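Local coordinates for RimK domain protein ATP-grasp (Sphaerobacter thermophilus, PDB 5I47), which probably acts as an ATP-dependent ligase of the RimK/LysX ATP-grasp family, joining an amino group to a carboxylate, at residues V129-L134 against V167-F172; V7-D12 against A54-G59. All blocks are in the same frame, centred on the assembly; numbering follows the deposited sequence.

Interaction 1 (V129-L134 against V167-F172)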
ATOM      1  N   VAL B 129      21.549  -3.924  12.211  1.00 48.28           N
ATOM      2  CA  VAL B 129      20.281  -3.346  11.781  1.00 42.99           C
ATOM      3  C   VAL B 129      19.431  -4.454  11.172  1.00 42.86           C
ATOM      4  O   VAL B 129      19.903  -5.564  10.920  1.00 45.46           O
ATOM      5  CB  VAL B 129      20.467  -2.199  10.763  1.00 39.93           C
ATOM      6  CG1 VAL B 129      21.247  -1.049  11.376  1.00 39.42           C
ATOM      7  CG2 VAL B 129      21.159  -2.709   9.509  1.00 37.93           C
ATOM      8  N   VAL B 130      18.160  -4.142  10.932  1.00 42.22           N
ATOM      9  CA  VAL B 130      17.243  -5.036  10.235  1.00 38.79           C
ATOM     10  C   VAL B 130      16.655  -4.301   9.038  1.00 36.38           C
ATOM     11  O   VAL B 130      16.380  -3.098   9.109  1.00 35.76           O
ATOM     12  CB  VAL B 130      16.119  -5.553  11.159  1.00 38.58           C
ATOM     13  CG1 VAL B 130      16.671  -6.541  12.164  1.00 40.06           C
ATOM     14  CG2 VAL B 130      15.441  -4.400  11.874  1.00 38.34           C
ATOM     15  N   LEU B 131      16.484  -5.022   7.935  1.00 34.68           N
ATOM     16  CA  LEU B 131      15.825  -4.501   6.745  1.00 32.73           C
ATOM     17  C   LEU B 131      14.379  -4.969   6.738  1.00 33.22           C
ATOM     18  O   LEU B 131      14.109  -6.170   6.832  1.00 36.05           O
ATOM     19  CB  LEU B 131      16.522  -4.960   5.462  1.00 32.35           C
ATOM     20  CG  LEU B 131      17.981  -4.572   5.220  1.00 33.27           C
ATOM     21  CD1 LEU B 131      18.378  -4.935   3.805  1.00 33.73           C
ATOM     22  CD2 LEU B 131      18.205  -3.098   5.475  1.00 32.30           C
ATOM     23  N   LYS B 132      13.454  -4.021   6.626  1.00 33.59           N
ATOM     24  CA  LYS B 132      12.027  -4.310   6.613  1.00 33.07           C
ATOM     25  C   LYS B 132      11.412  -3.625   5.406  1.00 34.08           C
ATOM     26  O   LYS B 132      11.552  -2.409   5.247  1.00 36.90           O
ATOM     27  CB  LYS B 132      11.345  -3.828   7.898  1.00 26.12           C
ATOM     28  CG  LYS B 132      11.863  -4.449   9.181  1.00 26.62           C
ATOM     29  CD  LYS B 132      11.115  -3.892  10.390  1.00 30.18           C
ATOM     30  CE  LYS B 132      11.528  -4.578  11.688  1.00 35.61           C
ATOM     31  NZ  LYS B 132      10.726  -4.070  12.841  1.00 35.02           N
ATOM     32  N   SER B 133      10.740  -4.397   4.559  1.00 33.82           N
ATOM     33  CA  SER B 133       9.948  -3.799   3.495  1.00 35.17           C
ATOM     34  C   SER B 133       8.873  -2.897   4.093  1.00 35.76           C
ATOM     35  O   SER B 133       8.376  -3.140   5.197  1.00 34.72           O
ATOM     36  CB  SER B 133       9.313  -4.889   2.630  1.00 33.60           C
ATOM     37  OG  SER B 133       8.716  -5.894   3.434  1.00 31.51           O
ATOM     38  N   LEU B 134       8.523  -1.836   3.357  1.00 24.71           N
ATOM     39  CA  LEU B 134       7.533  -0.885   3.857  1.00 26.99           C
ATOM     40  C   LEU B 134       6.196  -1.559   4.125  1.00 29.63           C
ATOM     41  O   LEU B 134       5.447  -1.127   5.009  1.00 30.19           O
ATOM     42  CB  LEU B 134       7.346   0.268   2.868  1.00 27.48           C
ATOM     43  CG  LEU B 134       8.575   1.058   2.417  1.00 28.27           C
ATOM     44  CD1 LEU B 134       8.157   2.335   1.709  1.00 26.88           C
ATOM     45  CD2 LEU B 134       9.487   1.369   3.588  1.00 31.45           C
ATOM     46  N   VAL B 167      13.189   0.132   1.405  1.00 27.55           N
ATOM     47  CA  VAL B 167      13.163  -0.653   2.634  1.00 28.12           C
ATOM     48  C   VAL B 167      13.411   0.274   3.817  1.00 28.11           C
ATOM     49  O   VAL B 167      13.859   1.412   3.667  1.00 28.15           O
ATOM     50  CB  VAL B 167      14.202  -1.800   2.647  1.00 33.96           C
ATOM     51  CG1 VAL B 167      14.209  -2.564   1.328  1.00 37.10           C
ATOM     52  CG2 VAL B 167      15.583  -1.270   2.989  1.00 32.45           C
ATOM     53  N   LEU B 168      13.117  -0.242   5.009  1.00 34.65           N
ATOM     54  CA  LEU B 168      13.425   0.418   6.270  1.00 31.22           C
ATOM     55  C   LEU B 168      14.713  -0.165   6.836  1.00 31.94           C
ATOM     56  O   LEU B 168      14.837  -1.387   6.975  1.00 31.33           O
ATOM     57  CB  LEU B 168      12.293   0.233   7.285  1.00 28.40           C
ATOM     58  CG  LEU B 168      10.902   0.794   6.983  1.00 27.04           C
ATOM     59  CD1 LEU B 168       9.939   0.393   8.084  1.00 26.03           C
ATOM     60  CD2 LEU B 168      10.944   2.304   6.836  1.00 25.20           C
ATOM     61  N   VAL B 169      15.666   0.703   7.152  1.00 31.00           N
ATOM     62  CA  VAL B 169      16.885   0.316   7.852  1.00 32.68           C
ATOM     63  C   VAL B 169      16.687   0.693   9.313  1.00 36.15           C
ATOM     64  O   VAL B 169      16.703   1.877   9.667  1.00 37.39           O
ATOM     65  CB  VAL B 169      18.126   0.990   7.251  1.00 31.97           C
ATOM     66  CG1 VAL B 169      19.368   0.607   8.036  1.00 31.36           C
ATOM     67  CG2 VAL B 169      18.285   0.595   5.790  1.00 32.00           C
ATOM     68  N   GLN B 170      16.473  -0.310  10.163  1.00 34.65           N
ATOM     69  CA  GLN B 170      16.072  -0.093  11.546  1.00 38.24           C
ATOM     70  C   GLN B 170      17.113  -0.677  12.487  1.00 42.14           C
ATOM     71  O   GLN B 170      17.584  -1.801  12.280  1.00 40.93           O
ATOM     72  CB  GLN B 170      14.702  -0.719  11.824  1.00 34.90           C
ATOM     73  CG  GLN B 170      14.124  -0.365  13.182  1.00 33.87           C
ATOM     74  CD  GLN B 170      12.726  -0.912  13.383  1.00 32.95           C
ATOM     75  OE1 GLN B 170      12.535  -2.120  13.523  1.00 32.19           O
ATOM     76  NE2 GLN B 170      11.737  -0.025  13.389  1.00 34.43           N
ATOM     77  N   GLN B 171      17.464   0.087  13.519  1.00 46.14           N
ATOM     78  CA  GLN B 171      18.420  -0.387  14.508  1.00 51.57           C
ATOM     79  C   GLN B 171      17.904  -1.650  15.185  1.00 49.13           C
ATOM     80  O   GLN B 171      16.708  -1.787  15.460  1.00 44.81           O
ATOM     81  CB  GLN B 171      18.687   0.702  15.547  1.00 55.07           C
ATOM     82  CG  GLN B 171      19.586   0.269  16.693  1.00 58.38           C
ATOM     83  CD  GLN B 171      20.098   1.445  17.498  1.00 63.01           C
ATOM     84  OE1 GLN B 171      19.491   1.850  18.491  1.00 60.30           O
ATOM     85  NE2 GLN B 171      21.223   2.005  17.069  1.00 68.99           N
ATOM     86  N   PHE B 172      18.815  -2.584  15.440  1.00 52.50           N
ATOM     87  CA  PHE B 172      18.479  -3.841  16.091  1.00 55.88           C
ATOM     88  C   PHE B 172      18.748  -3.734  17.585  1.00 55.31           C
ATOM     89  O   PHE B 172      19.856  -3.374  17.997  1.00 53.68           O
ATOM     90  CB  PHE B 172      19.277  -5.002  15.498  1.00 60.29           C
ATOM     91  CG  PHE B 172      18.841  -6.346  16.000  1.00 65.02           C
ATOM     92  CD1 PHE B 172      17.669  -6.922  15.537  1.00 64.65           C
ATOM     93  CD2 PHE B 172      19.593  -7.031  16.939  1.00 68.17           C
ATOM     94  CE1 PHE B 172      17.257  -8.158  15.996  1.00 64.18           C
ATOM     95  CE2 PHE B 172      19.186  -8.270  17.403  1.00 68.01           C
ATOM     96  CZ  PHE B 172      18.015  -8.833  16.930  1.00 65.46           C
TER
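Val130 and Gln170 face each other as an antiparallel hydrogen-bonded pair, and Lys132 and Leu168 form the next one. Val130 N reaches Gln170 O at 2.8 Å, and Leu168 N reaches Lys132 O at 2.7 Å. Between the two pairs, Leu131 CA makes a CA-H...O contact with Leu168 O.

The polar side-chain link is Lys132 NZ to Gln170 OE1, at 2.7 Å. The lysine chain is extended beyond CG and crosses to the glutamine amide, with NZ tilted 23° from the amide carbonyl plane. Gln170 NE2 bonds Thr109 OG1, so the amide is gripped at both ends. An alanine in place of Lys132 would probably leave Gln170 OE1 without this donor and its amide freer to turn.

On one face, Leu131 CD2 sits 3.7 Å from Val169 CG2; it also meets Val167 CG2. At the ends of the pairing, where the strands give way to loop, Leu134 CD2 touches Leu168 CD2, and Val130 CG1 meets Phe172 CD1 at 3.5 Å.

Both strands are central in the antiparallel sheet of the ATP-grasp region. Strand 109-112 flanks 167-171, and strand 143-145 flanks 129-133. Helix 115-125 covers the Val169 face through Ile118, Ala121 and Ile122.

Interaction 2 (V7-D12 against A54-G59)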
ATOM      1  N   VAL B   7     -21.350 -15.071  11.383  1.00 53.77           N
ATOM      2  CA  VAL B   7     -20.101 -14.324  11.469  1.00 49.42           C
ATOM      3  C   VAL B   7     -19.068 -15.012  10.587  1.00 50.02           C
ATOM      4  O   VAL B   7     -18.893 -16.233  10.668  1.00 52.95           O
ATOM      5  CB  VAL B   7     -19.597 -14.225  12.923  1.00 46.52           C
ATOM      6  CG1 VAL B   7     -18.144 -13.786  12.959  1.00 47.45           C
ATOM      7  CG2 VAL B   7     -20.465 -13.263  13.719  1.00 43.10           C
ATOM      8  N   ALA B   8     -18.385 -14.233   9.750  1.00 44.20           N
ATOM      9  CA  ALA B   8     -17.394 -14.768   8.824  1.00 39.57           C
ATOM     10  C   ALA B   8     -16.015 -14.793   9.475  1.00 43.88           C
ATOM     11  O   ALA B   8     -15.571 -13.788  10.041  1.00 44.43           O
ATOM     12  CB  ALA B   8     -17.354 -13.939   7.542  1.00 34.02           C
ATOM     13  N   LEU B   9     -15.343 -15.943   9.389  1.00 40.76           N
ATOM     14  CA  LEU B   9     -13.969 -16.119   9.866  1.00 33.98           C
ATOM     15  C   LEU B   9     -13.067 -16.173   8.634  1.00 32.15           C
ATOM     16  O   LEU B   9     -12.878 -17.228   8.028  1.00 33.23           O
ATOM     17  CB  LEU B   9     -13.818 -17.382  10.717  1.00 33.37           C
ATOM     18  CG  LEU B   9     -14.571 -17.537  12.040  1.00 33.19           C
ATOM     19  CD1 LEU B   9     -14.227 -18.887  12.672  1.00 30.72           C
ATOM     20  CD2 LEU B   9     -14.259 -16.395  13.001  1.00 26.29           C
ATOM     21  N   LEU B  10     -12.511 -15.019   8.267  1.00 36.48           N
ATOM     22  CA  LEU B  10     -11.652 -14.910   7.095  1.00 32.39           C
ATOM     23  C   LEU B  10     -10.353 -15.667   7.326  1.00 32.28           C
ATOM     24  O   LEU B  10      -9.397 -15.126   7.893  1.00 34.23           O
ATOM     25  CB  LEU B  10     -11.368 -13.441   6.770  1.00 31.46           C
ATOM     26  CG  LEU B  10     -12.599 -12.584   6.484  1.00 34.84           C
ATOM     27  CD1 LEU B  10     -12.212 -11.134   6.214  1.00 34.82           C
ATOM     28  CD2 LEU B  10     -13.366 -13.166   5.311  1.00 34.66           C
ATOM     29  N   ALA B  11     -10.316 -16.923   6.897  1.00 33.24           N
ATOM     30  CA  ALA B  11      -9.156 -17.773   7.107  1.00 32.81           C
ATOM     31  C   ALA B  11      -9.139 -18.825   6.014  1.00 39.47           C
ATOM     32  O   ALA B  11     -10.112 -19.000   5.276  1.00 44.14           O
ATOM     33  CB  ALA B  11      -9.175 -18.418   8.497  1.00 33.06           C
ATOM     34  N   ASP B  12      -8.019 -19.529   5.909  1.00 43.84           N
ATOM     35  CA  ASP B  12      -7.899 -20.562   4.895  1.00 48.00           C
ATOM     36  C   ASP B  12      -8.248 -21.946   5.418  1.00 50.48           C
ATOM     37  O   ASP B  12      -8.637 -22.810   4.625  1.00 53.64           O
ATOM     38  CB  ASP B  12      -6.484 -20.558   4.313  1.00 53.88           C
ATOM     39  CG  ASP B  12      -6.148 -19.247   3.629  1.00 58.25           C
ATOM     40  OD1 ASP B  12      -5.028 -18.733   3.835  1.00 59.05           O
ATOM     41  OD2 ASP B  12      -7.012 -18.726   2.889  1.00 61.05           O
ATOM     42  N   ALA B  54     -20.849  -9.650  10.579  1.00 41.78           N
ATOM     43  CA  ALA B  54     -19.486  -9.204  10.826  1.00 38.59           C
ATOM     44  C   ALA B  54     -18.523 -10.205  10.206  1.00 39.20           C
ATOM     45  O   ALA B  54     -18.879 -11.360   9.950  1.00 39.14           O
ATOM     46  CB  ALA B  54     -19.208  -9.048  12.325  1.00 36.73           C
ATOM     47  N   ALA B  55     -17.300  -9.741   9.955  1.00 35.84           N
ATOM     48  CA  ALA B  55     -16.208 -10.588   9.500  1.00 29.98           C
ATOM     49  C   ALA B  55     -15.016 -10.391  10.424  1.00 30.61           C
ATOM     50  O   ALA B  55     -14.767  -9.280  10.902  1.00 31.04           O
ATOM     51  CB  ALA B  55     -15.807 -10.274   8.056  1.00 24.37           C
ATOM     52  N   LEU B  56     -14.292 -11.474  10.689  1.00 28.86           N
ATOM     53  CA  LEU B  56     -13.123 -11.434  11.560  1.00 29.88           C
ATOM     54  C   LEU B  56     -11.940 -11.996  10.786  1.00 36.40           C
ATOM     55  O   LEU B  56     -11.908 -13.192  10.477  1.00 42.50           O
ATOM     56  CB  LEU B  56     -13.370 -12.217  12.849  1.00 31.29           C
ATOM     57  CG  LEU B  56     -12.206 -12.375  13.831  1.00 32.68           C
ATOM     58  CD1 LEU B  56     -11.690 -11.025  14.292  1.00 29.75           C
ATOM     59  CD2 LEU B  56     -12.645 -13.214  15.018  1.00 34.60           C
ATOM     60  N   ASP B  57     -10.977 -11.138  10.461  1.00 34.86           N
ATOM     61  CA  ASP B  57      -9.822 -11.567   9.681  1.00 34.13           C
ATOM     62  C   ASP B  57      -8.883 -12.360  10.577  1.00 37.14           C
ATOM     63  O   ASP B  57      -8.291 -11.811  11.513  1.00 37.11           O
ATOM     64  CB  ASP B  57      -9.113 -10.362   9.068  1.00 30.51           C
ATOM     65  CG  ASP B  57      -8.143 -10.754   7.969  1.00 29.37           C
ATOM     66  OD1 ASP B  57      -7.554 -11.849   8.045  1.00 31.24           O
ATOM     67  OD2 ASP B  57      -7.970  -9.963   7.024  1.00 34.29           O
ATOM     68  N   ARG B  58      -8.747 -13.654  10.289  1.00 39.34           N
ATOM     69  CA  ARG B  58      -7.893 -14.555  11.046  1.00 41.19           C
ATOM     70  C   ARG B  58      -6.570 -14.825  10.343  1.00 39.36           C
ATOM     71  O   ARG B  58      -5.874 -15.788  10.687  1.00 40.51           O
ATOM     72  CB  ARG B  58      -8.629 -15.869  11.316  1.00 40.42           C
ATOM     73  CG  ARG B  58      -9.915 -15.709  12.109  1.00 37.69           C
ATOM     74  CD  ARG B  58      -9.620 -15.383  13.558  1.00 37.86           C
ATOM     75  NE  ARG B  58      -8.597 -16.274  14.092  1.00 40.59           N
ATOM     76  CZ  ARG B  58      -7.449 -15.867  14.619  1.00 44.34           C
ATOM     77  NH1 ARG B  58      -7.179 -14.572  14.711  1.00 45.97           N
ATOM     78  NH2 ARG B  58      -6.575 -16.757  15.070  1.00 46.99           N
ATOM     79  N   GLY B  59      -6.209 -13.997   9.364  1.00 36.40           N
ATOM     80  CA  GLY B  59      -4.998 -14.181   8.600  1.00 32.68           C
ATOM     81  C   GLY B  59      -3.916 -13.177   8.969  1.00 29.79           C
ATOM     82  O   GLY B  59      -4.136 -12.206   9.693  1.00 25.89           O
TER
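Ala8 and Ala55 lie side by side in the parallel sheet of a Rossmann-like pre-ATP-grasp domain. Strands 7-10 and 54-57 run 4.7 Å apart at 20°, and helix 16-27 and strand 31-35 are among the elements between them in the chain.

The alanine pair is small on both sides. Ala8 CB meets Ala55 CB at 4.0 Å, and the two CA atoms are 4.4 Å apart. Leu10 is the larger bump on this face. Its CG is anti to the carbonyl carbon (chi1 -59°), and beyond it CD1 rests 4.1 Å from Ala55 CB. The short alanine thus leaves room for the leucine branch. Leu68 and Leu72 of helix 63-74 also touch Leu10.

On the other face, Leu9 and Leu56 lie alongside each other and point the same way. Their nearest approach is between the two CD2 methyls. Ile22 of helix 16-27 packs on Leu9. Val7 CG1 comes near Ala54 O on the same face.

Past the strand ends, Ala11 CB meets Arg58 CB at 3.8 Å. The arginine chain then bends at chi2 and chi3 and leads away from segment 7-12. Its NE forms a salt bridge with Glu18, and its NH1 and NH2 reach the carbonyls of Leu254 and Val255.

Backbone bonds close the pairing: Ala8 N to Ala54 O, Leu56 N to Ala8 O, Leu10 N to Leu56 O and Arg58 N to Leu10 O. Asp57 turns the chain as it leaves the sheet and pairs with Arg65. In this Asx turn Asp57 OD1 accepts from Gly59 N at 2.9 Å, with an N-H...O angle of 156°.

In the fold
Interaction 1 and interaction 2 are both buried strand pairings, but they belong to separate sheets. Their centres are 30 Å apart, on opposite sides of the chain's centre, and their nearest atoms are about 15 Å apart. Interaction 2 joins two parallel strands in the pre-ATP-grasp region. Interaction 1 joins two antiparallel strands in the ATP-grasp region and covers more area, 638 Å² against 438 Å². It includes a polar side-chain link across the strands, from Lys132 to Gln170. In interaction 2 the side chains meet through apolar atoms, and the charged ends of Asp57 and Arg58 turn to partners elsewhere. Interaction 1 also touches the second subunit, where Leu134 packs on Val67 of that chain.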